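Local coordinates for protein 3-dehydroshikimate dehydratase (Pseudomonas putida, PDB 5HMQ) that catalyses the metal-dependent dehydration of 3-dehydroshikimate to protocatechuate, a common intermediate of quinate and shikimate degradation, at residues R85-M90 with D96-C101; E124-G127 with R132-Y135; H170-K175 with A223-P228; F300-V305 with Y350-N355; N315-L320 with I343-E348. All blocks are in the same frame, centred on the assembly; numbering follows the deposited sequence.

Contact 1: residues R85-M90 with D96-C101; sequences RKFDLM and DLVLVC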
# COMPACT_ATOMS: atom_id res chain seq x y z
N ARG C 85 -5.25 27.10 26.96
CA ARG C 85 -4.75 25.74 27.13
C ARG C 85 -3.82 25.34 25.99
O ARG C 85 -2.82 24.66 26.21
CB ARG C 85 -5.92 24.76 27.24
CG ARG C 85 -6.74 24.91 28.51
CD ARG C 85 -7.65 23.71 28.76
NE ARG C 85 -8.55 23.46 27.64
CZ ARG C 85 -9.75 24.03 27.51
NH1 ARG C 85 -10.19 24.88 28.43
NH2 ARG C 85 -10.50 23.74 26.45
N LYS C 86 -4.14 25.76 24.76
CA LYS C 86 -3.24 25.48 23.65
C LYS C 86 -1.94 26.25 23.80
O LYS C 86 -0.86 25.72 23.51
CB LYS C 86 -3.92 25.81 22.32
CG LYS C 86 -5.23 25.06 22.10
CD LYS C 86 -5.11 23.58 22.47
CE LYS C 86 -6.48 22.93 22.60
NZ LYS C 86 -6.40 21.54 23.12
N PHE C 87 -2.02 27.51 24.26
CA PHE C 87 -0.81 28.27 24.57
C PHE C 87 0.06 27.53 25.58
O PHE C 87 1.28 27.43 25.40
CB PHE C 87 -1.18 29.66 25.09
CG PHE C 87 -1.86 30.53 24.07
CD1 PHE C 87 -1.70 30.30 22.71
CD2 PHE C 87 -2.67 31.58 24.47
CE1 PHE C 87 -2.33 31.10 21.78
CE2 PHE C 87 -3.30 32.39 23.54
CZ PHE C 87 -3.13 32.15 22.19
N ASP C 88 -0.55 27.02 26.65
CA ASP C 88 0.20 26.22 27.62
C ASP C 88 0.89 25.04 26.94
O ASP C 88 2.05 24.74 27.23
CB ASP C 88 -0.71 25.72 28.74
CG ASP C 88 -1.27 26.84 29.60
OD1 ASP C 88 -0.64 27.92 29.66
OD2 ASP C 88 -2.32 26.64 30.23
N LEU C 89 0.18 24.37 26.04
CA LEU C 89 0.73 23.20 25.37
C LEU C 89 1.91 23.58 24.48
O LEU C 89 2.92 22.87 24.44
CB LEU C 89 -0.38 22.52 24.55
CG LEU C 89 -0.09 21.19 23.87
CD1 LEU C 89 0.29 20.17 24.90
CD2 LEU C 89 -1.33 20.74 23.11
N MSE C 90 1.81 24.71 23.78
CA MSE C 90 2.85 25.16 22.87
C MSE C 90 4.15 25.49 23.59
O MSE C 90 5.24 25.21 23.10
CB MSE C 90 2.37 26.37 22.08
CG MSE C 90 1.22 26.06 21.15
SE MSE C 90 0.22 27.66 20.68
CE MSE C 90 1.63 28.62 19.72
N ASP C 96 6.10 28.54 18.92
CA ASP C 96 5.49 29.84 19.17
C ASP C 96 4.39 30.19 18.17
O ASP C 96 3.87 31.32 18.21
CB ASP C 96 6.56 30.94 19.17
CG ASP C 96 6.95 31.37 17.77
OD1 ASP C 96 6.99 30.52 16.86
OD2 ASP C 96 7.23 32.58 17.58
N LEU C 97 3.99 29.27 17.30
CA LEU C 97 3.01 29.56 16.26
C LEU C 97 1.93 28.49 16.26
O LEU C 97 2.24 27.29 16.28
CB LEU C 97 3.68 29.65 14.88
CG LEU C 97 2.76 29.96 13.70
CD1 LEU C 97 2.09 31.31 13.87
CD2 LEU C 97 3.54 29.91 12.39
N VAL C 98 0.68 28.93 16.22
CA VAL C 98 -0.47 28.03 16.16
C VAL C 98 -1.33 28.43 14.96
O VAL C 98 -1.53 29.62 14.70
CB VAL C 98 -1.30 28.05 17.46
CG1 VAL C 98 -1.69 29.47 17.83
CG2 VAL C 98 -2.53 27.15 17.35
N LEU C 99 -1.82 27.43 14.23
CA LEU C 99 -2.68 27.65 13.08
C LEU C 99 -4.13 27.70 13.53
O LEU C 99 -4.61 26.78 14.20
CB LEU C 99 -2.47 26.56 12.03
CG LEU C 99 -3.20 26.66 10.68
CD1 LEU C 99 -2.39 25.94 9.61
CD2 LEU C 99 -4.61 26.08 10.73
N VAL C 100 -4.82 28.76 13.16
CA VAL C 100 -6.25 28.91 13.40
C VAL C 100 -6.93 28.84 12.04
O VAL C 100 -6.72 29.71 11.19
CB VAL C 100 -6.59 30.22 14.12
CG1 VAL C 100 -8.10 30.44 14.16
CG2 VAL C 100 -6.01 30.21 15.53
N CYS C 101 -7.73 27.80 11.82
CA CYS C 101 -8.45 27.65 10.56
C CYS C 101 -9.84 28.25 10.69
O CYS C 101 -10.48 28.19 11.74
CB CYS C 101 -8.52 26.18 10.14
SG CYS C 101 -9.03 25.02 11.43
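F87 is the first residue of helix 76-93 within 85-90 to meet strand 97-101: it offers the rim of its ring, with CE1 4.3 Å from CG1 of V98 and that methyl lying near the ring plane. The same rim receives, in plane, the selenium of M90, so the phenyl edge, the selenium and the valine methyl form one continuous apolar patch. Such a seam belongs to the beta-alpha-beta crossovers of a TIM barrel, here the unit of strand 58-66, helix 76-93 and strand 97-101, with segment 85-90 running roughly antiparallel to strand 97-101, 142° between their directions. One turn on, M90, a selenomethionine, carries most of the contact. Its side chain meets that of V98 at about a right angle, SE resting 3.6 Å from CB of V98. The chain then bends at its last torsion (chi3 64°), which turns the methyl onto the strand backbone: CE lies 3.5 Å from C of D96 and 3.4 Å from N of L97. V98 receives the selenium with CB and CG1, while L97 points the other way, into the barrel, where it packs on F190 and F191. At the strand's start, the carboxylate of D96 forms a salt bridge to R132.

Contact 2: residues E124-G127 with R132-Y135; sequences EHAG and RIGY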
# COMPACT_ATOMS: atom_id res chain seq x y z
N GLU C 124 -4.06 39.53 20.65
CA GLU C 124 -3.63 40.15 21.90
C GLU C 124 -3.30 39.09 22.95
O GLU C 124 -2.28 39.19 23.64
CB GLU C 124 -4.71 41.10 22.42
CG GLU C 124 -4.94 42.32 21.54
CD GLU C 124 -6.20 43.08 21.93
OE1 GLU C 124 -6.83 42.71 22.94
OE2 GLU C 124 -6.55 44.05 21.22
N HIS C 125 -4.15 38.06 23.07
CA HIS C 125 -3.87 36.98 24.01
C HIS C 125 -2.60 36.23 23.64
O HIS C 125 -1.79 35.89 24.52
CB HIS C 125 -5.06 36.01 24.06
CG HIS C 125 -6.18 36.47 24.94
ND1 HIS C 125 -6.47 35.86 26.15
CD2 HIS C 125 -7.07 37.48 24.81
CE1 HIS C 125 -7.50 36.47 26.71
NE2 HIS C 125 -7.88 37.46 25.91
N ALA C 126 -2.40 35.95 22.35
CA ALA C 126 -1.17 35.27 21.94
C ALA C 126 0.05 36.16 22.12
O ALA C 126 1.08 35.71 22.63
CB ALA C 126 -1.30 34.81 20.49
N GLY C 127 -0.06 37.43 21.71
CA GLY C 127 1.06 38.34 21.87
C GLY C 127 1.48 38.52 23.31
O GLY C 127 2.67 38.60 23.62
N ARG C 132 2.23 33.51 18.58
CA ARG C 132 1.75 34.05 17.31
C ARG C 132 0.56 33.25 16.81
O ARG C 132 0.48 32.04 16.99
CB ARG C 132 2.90 34.03 16.30
CG ARG C 132 4.06 34.95 16.68
CD ARG C 132 5.35 34.57 15.97
NE ARG C 132 5.26 34.53 14.52
CZ ARG C 132 5.84 33.59 13.78
NH1 ARG C 132 6.54 32.63 14.36
NH2 ARG C 132 5.72 33.62 12.46
N ILE C 133 -0.37 33.95 16.15
CA ILE C 133 -1.54 33.34 15.55
C ILE C 133 -1.38 33.39 14.03
O ILE C 133 -1.14 34.46 13.46
CB ILE C 133 -2.84 34.05 15.97
CG1 ILE C 133 -3.01 34.04 17.49
CG2 ILE C 133 -4.05 33.40 15.31
CD1 ILE C 133 -3.20 32.67 18.07
N GLY C 134 -1.50 32.23 13.39
CA GLY C 134 -1.56 32.17 11.94
C GLY C 134 -2.94 31.78 11.46
O GLY C 134 -3.42 30.68 11.77
N TYR C 135 -3.60 32.65 10.71
CA TYR C 135 -4.99 32.48 10.31
C TYR C 135 -5.05 31.86 8.92
O TYR C 135 -4.51 32.43 7.96
CB TYR C 135 -5.72 33.82 10.35
CG TYR C 135 -7.22 33.74 10.19
CD1 TYR C 135 -7.97 32.75 10.82
CD2 TYR C 135 -7.90 34.68 9.42
CE1 TYR C 135 -9.34 32.69 10.68
CE2 TYR C 135 -9.28 34.63 9.28
CZ TYR C 135 -9.99 33.63 9.91
OH TYR C 135 -11.36 33.58 9.76
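In I133 a chi1 of -58° swings CG1 to the side opposite the carbonyl carbon, and a second turn of similar size (chi2 -65°) folds CD1 back, so that both carbons of this longer branch face A126. CB of A126 points from helix 112-128 toward strand 132-136. It sits 3.5 Å from CG1 of I133 and 3.7 Å from CD1 of I133; the alanine methyl thus rests on the bend of the isoleucine branch and touches two of its carbons at once. A looser approach brings the same CB to 4.2 Å from N of R132, where the chains come nearest, the CA atoms of A126 and R132 being 5.6 Å apart. R132 starts its side chain away from the helix, and its guanidinium makes a cation-pi contact with F190. The two segments belong to the beta-alpha-beta unit of strand 97-101, helix 112-128 and strand 132-136 in the TIM barrel, and F87 of helix 76-93 packs on both A126 and I133. Strand 132-136 also carries E136, a ligand of the catalytic metal, beyond the segment. With no hydrogen bond or charge pair joining the two segments, the attraction is mainly dispersion between methyl and methylene groups, and the small alanine side chain lets the helix backbone come close to the strand.

Contact 3: residues H170-K175 with A223-P228; sequences HTLSLK and AGFLAP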
# COMPACT_ATOMS: atom_id res chain seq x y z
N HIS C 170 -6.21 24.86 -0.45
CA HIS C 170 -7.40 25.65 -0.17
C HIS C 170 -7.57 26.79 -1.18
O HIS C 170 -8.71 27.17 -1.49
CB HIS C 170 -7.35 26.21 1.25
CG HIS C 170 -7.52 25.17 2.31
ND1 HIS C 170 -8.61 24.33 2.37
CD2 HIS C 170 -6.73 24.83 3.36
CE1 HIS C 170 -8.49 23.52 3.41
NE2 HIS C 170 -7.35 23.80 4.03
N THR C 171 -6.47 27.32 -1.70
CA THR C 171 -6.56 28.39 -2.69
C THR C 171 -6.83 27.83 -4.08
O THR C 171 -7.73 28.30 -4.78
CB THR C 171 -5.27 29.21 -2.68
OG1 THR C 171 -5.15 29.89 -1.42
CG2 THR C 171 -5.29 30.24 -3.80
N LEU C 172 -6.05 26.83 -4.51
CA LEU C 172 -6.15 26.35 -5.88
C LEU C 172 -7.35 25.42 -6.11
O LEU C 172 -7.79 25.29 -7.26
CB LEU C 172 -4.86 25.64 -6.29
CG LEU C 172 -3.61 26.53 -6.32
CD1 LEU C 172 -2.41 25.77 -6.86
CD2 LEU C 172 -3.87 27.78 -7.15
N SER C 173 -7.88 24.78 -5.06
CA SER C 173 -9.06 23.94 -5.24
C SER C 173 -10.28 24.76 -5.61
O SER C 173 -11.18 24.26 -6.30
CB SER C 173 -9.34 23.13 -3.98
OG SER C 173 -9.66 23.98 -2.89
N LEU C 174 -10.34 26.01 -5.17
CA LEU C 174 -11.38 26.95 -5.56
C LEU C 174 -11.01 27.74 -6.80
O LEU C 174 -11.70 28.72 -7.13
CB LEU C 174 -11.68 27.90 -4.40
CG LEU C 174 -12.07 27.25 -3.07
CD1 LEU C 174 -11.97 28.26 -1.95
CD2 LEU C 174 -13.48 26.71 -3.16
N LYS C 175 -9.94 27.35 -7.49
CA LYS C 175 -9.43 28.08 -8.66
C LYS C 175 -9.09 29.53 -8.32
O LYS C 175 -9.26 30.43 -9.15
CB LYS C 175 -10.41 28.02 -9.84
CG LYS C 175 -10.59 26.62 -10.42
CD LYS C 175 -11.64 26.61 -11.51
CE LYS C 175 -11.84 25.22 -12.08
NZ LYS C 175 -10.63 24.72 -12.79
N ALA C 223 4.27 25.90 -8.40
CA ALA C 223 5.22 26.99 -8.60
C ALA C 223 4.50 28.32 -8.79
O ALA C 223 4.97 29.36 -8.33
CB ALA C 223 6.12 26.69 -9.79
N GLY C 224 3.34 28.29 -9.46
CA GLY C 224 2.55 29.50 -9.62
C GLY C 224 1.93 29.99 -8.34
O GLY C 224 1.47 31.14 -8.28
N PHE C 225 1.89 29.16 -7.30
CA PHE C 225 1.40 29.56 -5.99
C PHE C 225 2.52 30.08 -5.11
O PHE C 225 2.34 31.06 -4.38
CB PHE C 225 0.70 28.38 -5.31
CG PHE C 225 0.07 28.72 -3.99
CD1 PHE C 225 -1.19 29.30 -3.93
CD2 PHE C 225 0.73 28.43 -2.80
CE1 PHE C 225 -1.77 29.61 -2.72
CE2 PHE C 225 0.15 28.74 -1.59
CZ PHE C 225 -1.10 29.33 -1.54
N LEU C 226 3.69 29.44 -5.16
CA LEU C 226 4.83 29.86 -4.35
C LEU C 226 5.47 31.13 -4.90
O LEU C 226 6.03 31.92 -4.13
CB LEU C 226 5.85 28.73 -4.25
CG LEU C 226 7.04 28.96 -3.31
CD1 LEU C 226 6.54 29.30 -1.91
CD2 LEU C 226 7.95 27.75 -3.29
N ALA C 227 5.42 31.33 -6.22
CA ALA C 227 6.07 32.49 -6.82
C ALA C 227 5.56 33.81 -6.26
O ALA C 227 6.39 34.65 -5.86
CB ALA C 227 5.93 32.44 -8.35
N PRO C 228 4.25 34.08 -6.18
CA PRO C 228 3.81 35.34 -5.56
C PRO C 228 4.19 35.44 -4.09
O PRO C 228 4.40 36.55 -3.58
CB PRO C 228 2.29 35.33 -5.75
CG PRO C 228 2.04 34.36 -6.85
CD PRO C 228 3.09 33.31 -6.70
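Segment 170-175 approaches helix 222-231 most closely where L172 faces F225, their CA atoms 8.2 Å apart, and a type I turn from L172 to K175 then carries the first chain away. F225 spans the gap. Its ring carbon CG is anti to the backbone N (chi1 -176°), which extends the phenyl group toward the other helix, and CE1 comes 3.5 Å from CB of T171. The hydroxyl of the threonine is close too, with OG1 3.6 Å from the same CE1 of F225, while its methyl CG2 lies 3.7 Å from that carbon. T171 therefore places its whole branch point against one corner of the ring, approaching obliquely. Both helices belong to the TIM barrel and lie near its metal site: the side chain of F225 is about 6 Å from that of D167 and about 7 Å from that of Q193, nearest atoms, two ligands of the catalytic metal. L172 continues the apolar surface at the base of the phenylalanine, with CD1 4.3 Å from CB of F225. Just beyond, a Schellman motif closes the short helix: K175, with positive phi, is its C-prime residue, and N of K175 donates a hydrogen bond to O of L172 at 3.0 Å.

Contact 4: residues F300-V305 with Y350-N355; sequences FLEFAV and YSFGHN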
# COMPACT_ATOMS: atom_id res chain seq x y z
N PHE C 300 19.24 0.58 -24.66
CA PHE C 300 18.86 -0.82 -24.73
C PHE C 300 17.94 -1.17 -23.56
O PHE C 300 17.90 -0.47 -22.55
CB PHE C 300 20.08 -1.76 -24.77
CG PHE C 300 20.96 -1.70 -23.54
CD1 PHE C 300 20.59 -2.34 -22.36
CD2 PHE C 300 22.18 -1.05 -23.59
CE1 PHE C 300 21.41 -2.30 -21.25
CE2 PHE C 300 23.00 -1.01 -22.48
CZ PHE C 300 22.62 -1.63 -21.31
N LEU C 301 17.20 -2.26 -23.74
CA LEU C 301 16.42 -2.88 -22.69
C LEU C 301 17.15 -4.12 -22.21
O LEU C 301 17.69 -4.89 -23.02
CB LEU C 301 15.02 -3.25 -23.19
CG LEU C 301 14.14 -2.13 -23.75
CD1 LEU C 301 12.80 -2.69 -24.21
CD2 LEU C 301 13.93 -1.04 -22.71
N GLU C 302 17.20 -4.31 -20.89
CA GLU C 302 17.83 -5.48 -20.29
C GLU C 302 16.76 -6.31 -19.58
O GLU C 302 16.10 -5.83 -18.66
CB GLU C 302 18.93 -5.07 -19.30
CG GLU C 302 19.67 -6.25 -18.70
CD GLU C 302 20.73 -5.85 -17.68
OE1 GLU C 302 20.89 -4.63 -17.44
OE2 GLU C 302 21.39 -6.75 -17.13
N PHE C 303 16.59 -7.55 -20.03
CA PHE C 303 15.62 -8.46 -19.45
C PHE C 303 16.31 -9.50 -18.58
O PHE C 303 17.37 -10.02 -18.95
CB PHE C 303 14.80 -9.17 -20.54
CG PHE C 303 13.74 -8.31 -21.16
CD1 PHE C 303 14.02 -7.52 -22.26
CD2 PHE C 303 12.45 -8.31 -20.65
CE1 PHE C 303 13.04 -6.73 -22.84
CE2 PHE C 303 11.46 -7.52 -21.22
CZ PHE C 303 11.76 -6.73 -22.31
N ALA C 304 15.71 -9.79 -17.43
CA ALA C 304 16.21 -10.82 -16.53
C ALA C 304 15.46 -12.11 -16.81
O ALA C 304 14.24 -12.17 -16.68
CB ALA C 304 16.02 -10.40 -15.07
N VAL C 305 16.21 -13.15 -17.20
CA VAL C 305 15.65 -14.42 -17.63
C VAL C 305 16.61 -15.53 -17.24
O VAL C 305 17.77 -15.29 -16.88
CB VAL C 305 15.39 -14.47 -19.15
CG1 VAL C 305 14.21 -13.59 -19.55
CG2 VAL C 305 16.65 -14.06 -19.91
N TYR C 350 23.69 -15.94 -10.64
CA TYR C 350 24.44 -15.44 -9.49
C TYR C 350 24.89 -14.00 -9.73
O TYR C 350 26.08 -13.68 -9.73
CB TYR C 350 25.65 -16.33 -9.18
CG TYR C 350 25.42 -17.79 -9.47
CD1 TYR C 350 26.28 -18.48 -10.31
CD2 TYR C 350 24.31 -18.46 -8.96
CE1 TYR C 350 26.07 -19.81 -10.61
CE2 TYR C 350 24.10 -19.79 -9.25
CZ TYR C 350 24.98 -20.46 -10.08
OH TYR C 350 24.77 -21.78 -10.37
N SER C 351 23.91 -13.13 -9.92
CA SER C 351 24.18 -11.77 -10.36
C SER C 351 22.97 -10.91 -10.05
O SER C 351 21.96 -11.38 -9.52
CB SER C 351 24.51 -11.75 -11.86
OG SER C 351 23.41 -12.21 -12.63
N PHE C 352 23.09 -9.62 -10.38
CA PHE C 352 21.97 -8.70 -10.24
C PHE C 352 20.77 -9.19 -11.04
O PHE C 352 19.65 -9.26 -10.52
CB PHE C 352 22.40 -7.30 -10.68
CG PHE C 352 21.30 -6.47 -11.26
CD1 PHE C 352 20.37 -5.86 -10.44
CD2 PHE C 352 21.21 -6.27 -12.63
CE1 PHE C 352 19.36 -5.08 -10.98
CE2 PHE C 352 20.21 -5.50 -13.17
CZ PHE C 352 19.28 -4.91 -12.35
N GLY C 353 20.99 -9.56 -12.30
CA GLY C 353 19.89 -10.05 -13.13
C GLY C 353 19.25 -11.31 -12.58
O GLY C 353 18.02 -11.44 -12.58
N HIS C 354 20.06 -12.25 -12.10
CA HIS C 354 19.52 -13.52 -11.60
C HIS C 354 18.65 -13.30 -10.38
O HIS C 354 17.58 -13.91 -10.25
CB HIS C 354 20.66 -14.49 -11.29
CG HIS C 354 20.19 -15.87 -10.93
ND1 HIS C 354 20.97 -16.75 -10.21
CD2 HIS C 354 19.03 -16.52 -11.20
CE1 HIS C 354 20.31 -17.88 -10.05
NE2 HIS C 354 19.13 -17.76 -10.63
N ASN C 355 19.09 -12.44 -9.45
CA ASN C 355 18.25 -12.09 -8.31
C ASN C 355 16.93 -11.49 -8.78
O ASN C 355 15.85 -11.86 -8.27
CB ASN C 355 18.99 -11.12 -7.39
CG ASN C 355 20.17 -11.76 -6.69
OD1 ASN C 355 20.27 -12.99 -6.61
ND2 ASN C 355 21.07 -10.94 -6.17
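Van der Waals contact between A304 and G353 brings strand 295-304 against the first turn of helix 352-360: CB of A304 lies 3.4 Å from the carbonyl O of G353. The CA atoms of this pair are only 5.1 Å apart, an approach eased by the glycine, which has no side chain where a CB would point at the strand. A second, looser contact joins E302 and F352, the carboxylate oxygen OE2 of E302 standing 4.3 Å from CE2 of F352, at the rim of the ring and near its plane. E302 reaches there fully extended (chi1 -177°, chi2 -178°). Hydrogen bonds fix this buried carboxylate, OE1 to the hydroxyl of Y412 and OE2 to the side-chain amide of N346. Polar bonds within 350-355 shape the helix start: S351 is the N-cap, its OG accepting a weak bond from N of H354 at 3.4 Å, and ND1 of H354 accepts from N of Y350 at 2.9 Å, nearly straight at 175° though tilted from the imidazole plane. The second subunit covers this helix end, its R82 making a cation-pi contact with Y350. Strand 295-304, helix 307-319 and strands 323-328, 333-338 and 341-346 form the beta-alpha-beta-beta-beta module characteristic of VOC folds, and helix 352-360 follows it, leading to strand 363-371.

Contact 5: residues N315-L320 with I343-E348; sequences NWLKRL and IVLNAE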
# COMPACT_ATOMS: atom_id res chain seq x y z
N ASN C 315 12.98 -16.16 -29.05
CA ASN C 315 12.19 -16.61 -30.19
C ASN C 315 11.11 -15.59 -30.54
O ASN C 315 10.91 -15.26 -31.72
CB ASN C 315 11.55 -17.97 -29.89
CG ASN C 315 12.57 -19.10 -29.85
OD1 ASN C 315 13.69 -18.96 -30.32
ND2 ASN C 315 12.16 -20.24 -29.31
N TRP C 316 10.40 -15.09 -29.53
CA TRP C 316 9.43 -14.02 -29.73
C TRP C 316 10.07 -12.85 -30.47
O TRP C 316 9.48 -12.28 -31.39
CB TRP C 316 8.87 -13.57 -28.39
CG TRP C 316 7.68 -14.35 -27.94
CD1 TRP C 316 7.63 -15.69 -27.69
CD2 TRP C 316 6.38 -13.84 -27.64
NE1 TRP C 316 6.37 -16.05 -27.28
CE2 TRP C 316 5.58 -14.93 -27.24
CE3 TRP C 316 5.80 -12.56 -27.68
CZ2 TRP C 316 4.24 -14.78 -26.88
CZ3 TRP C 316 4.48 -12.42 -27.33
CH2 TRP C 316 3.71 -13.52 -26.93
N LEU C 317 11.29 -12.50 -30.09
CA LEU C 317 11.93 -11.35 -30.70
C LEU C 317 12.42 -11.61 -32.13
O LEU C 317 12.32 -10.73 -32.99
CB LEU C 317 13.06 -10.84 -29.79
CG LEU C 317 12.61 -10.35 -28.41
CD1 LEU C 317 13.79 -10.23 -27.43
CD2 LEU C 317 11.83 -9.04 -28.46
N LYS C 318 12.96 -12.77 -32.45
CA LYS C 318 13.18 -13.02 -33.90
C LYS C 318 11.87 -13.10 -34.70
O LYS C 318 11.81 -12.56 -35.81
CB LYS C 318 14.20 -14.14 -34.10
CG LYS C 318 14.16 -15.21 -33.06
CD LYS C 318 15.42 -16.09 -32.95
CE LYS C 318 15.39 -17.13 -31.89
NZ LYS C 318 14.85 -18.36 -32.36
N ARG C 319 10.81 -13.72 -34.16
CA ARG C 319 9.56 -13.65 -34.92
C ARG C 319 9.09 -12.21 -35.11
O ARG C 319 8.46 -11.89 -36.13
CB ARG C 319 8.49 -14.50 -34.28
CG ARG C 319 8.92 -15.93 -34.11
CD ARG C 319 7.86 -16.76 -33.43
NE ARG C 319 8.18 -18.19 -33.47
CZ ARG C 319 8.56 -18.89 -32.41
NH1 ARG C 319 8.67 -18.30 -31.22
NH2 ARG C 319 8.82 -20.18 -32.53
N LEU C 320 9.37 -11.32 -34.15
CA LEU C 320 9.08 -9.90 -34.30
C LEU C 320 10.11 -9.16 -35.14
O LEU C 320 10.01 -7.93 -35.26
CB LEU C 320 8.96 -9.24 -32.92
CG LEU C 320 7.62 -9.47 -32.21
CD1 LEU C 320 7.75 -9.20 -30.71
CD2 LEU C 320 6.54 -8.59 -32.84
N ILE C 343 18.08 -4.98 -27.50
CA ILE C 343 17.49 -5.74 -26.40
C ILE C 343 18.52 -6.74 -25.90
O ILE C 343 19.07 -7.52 -26.69
CB ILE C 343 16.19 -6.45 -26.81
CG1 ILE C 343 15.11 -5.42 -27.12
CG2 ILE C 343 15.73 -7.39 -25.71
CD1 ILE C 343 13.82 -6.01 -27.62
N VAL C 344 18.79 -6.71 -24.60
CA VAL C 344 19.79 -7.57 -23.97
C VAL C 344 19.06 -8.61 -23.14
O VAL C 344 18.29 -8.27 -22.23
CB VAL C 344 20.76 -6.74 -23.10
CG1 VAL C 344 21.78 -7.65 -22.42
CG2 VAL C 344 21.42 -5.63 -23.92
N LEU C 345 19.30 -9.89 -23.44
CA LEU C 345 18.73 -11.00 -22.68
C LEU C 345 19.78 -11.50 -21.70
O LEU C 345 20.77 -12.13 -22.11
CB LEU C 345 18.25 -12.11 -23.61
CG LEU C 345 17.21 -11.75 -24.67
CD1 LEU C 345 16.75 -12.99 -25.41
CD2 LEU C 345 16.02 -11.03 -24.03
N ASN C 346 19.58 -11.22 -20.42
CA ASN C 346 20.56 -11.50 -19.37
C ASN C 346 20.14 -12.78 -18.66
O ASN C 346 19.20 -12.79 -17.86
CB ASN C 346 20.67 -10.32 -18.42
CG ASN C 346 21.74 -10.51 -17.36
OD1 ASN C 346 22.42 -11.53 -17.31
ND2 ASN C 346 21.90 -9.50 -16.51
N ALA C 347 20.84 -13.88 -18.96
CA ALA C 347 20.61 -15.16 -18.31
C ALA C 347 21.77 -15.59 -17.42
O ALA C 347 21.83 -16.75 -17.00
CB ALA C 347 20.32 -16.24 -19.35
N GLU C 348 22.70 -14.69 -17.14
CA GLU C 348 23.85 -15.01 -16.30
C GLU C 348 23.40 -15.24 -14.86
O GLU C 348 22.80 -14.34 -14.26
CB GLU C 348 24.89 -13.89 -16.37
CG GLU C 348 26.12 -14.11 -15.51
CD GLU C 348 27.09 -15.14 -16.08
OE1 GLU C 348 26.75 -15.79 -17.09
OE2 GLU C 348 28.20 -15.28 -15.53
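I343 meets L317 of helix 307-319 with both of its branches. CD1 of I343 approaches CD2 of L317 tip to tip at 3.7 Å, while CG2 of I343 lies 3.8 Å from CD1 of L317, so each leucine methyl has its own partner on the isoleucine. The torsion chi1 of -67° sends the longer branch CG1 anti to the carbonyl carbon and leaves CG2 beside it, spreading the two methyl groups toward the helix. V344 points to the other side of strand 341-346, and L345 faces the helix again. L345 and L317 run alongside one another, pointing opposite ways, with CD2 of L345 4.1 Å from CD1 of L317. N346 belongs to the strand's end: its OD1 accepts from N of E348 at 3.2 Å, an Asx turn. Within 315-320, L317 makes the whole contact, bridging two strand residues that face the same side, and this joins helix 307-319 to the sheet of the first VOC module. L336 and F600 also touch L317, the latter from a strand that carries E601, a magnesium ligand. Without a hydrogen bond between the segments, cohesion here rests on branched aliphatic groups fitted together in the buried interior.

In the fold
Contacts 1, 2 and 3 come first along the chain and lie in the TIM barrel that carries the dehydratase activity; contacts 4 and 5 belong to the dioxygenase-like half, on the opposite side of the chain's centre. Contacts 1 and 2 lie in consecutive beta-alpha-beta units that share strand 97-101, their centres 8 Å apart, and neighbouring strands 97-101 and 132-136 hydrogen-bond between them. Contact 3 stands about 26 and 25 Å from contacts 1 and 2, centre to centre. Contacts 4 and 5, 12 Å apart between centres, share one mixed sheet through neighbouring strands 295-304 and 341-346, contact 5 being nested inside the loop closed by contact 4. The separation reflects the two-domain fusion.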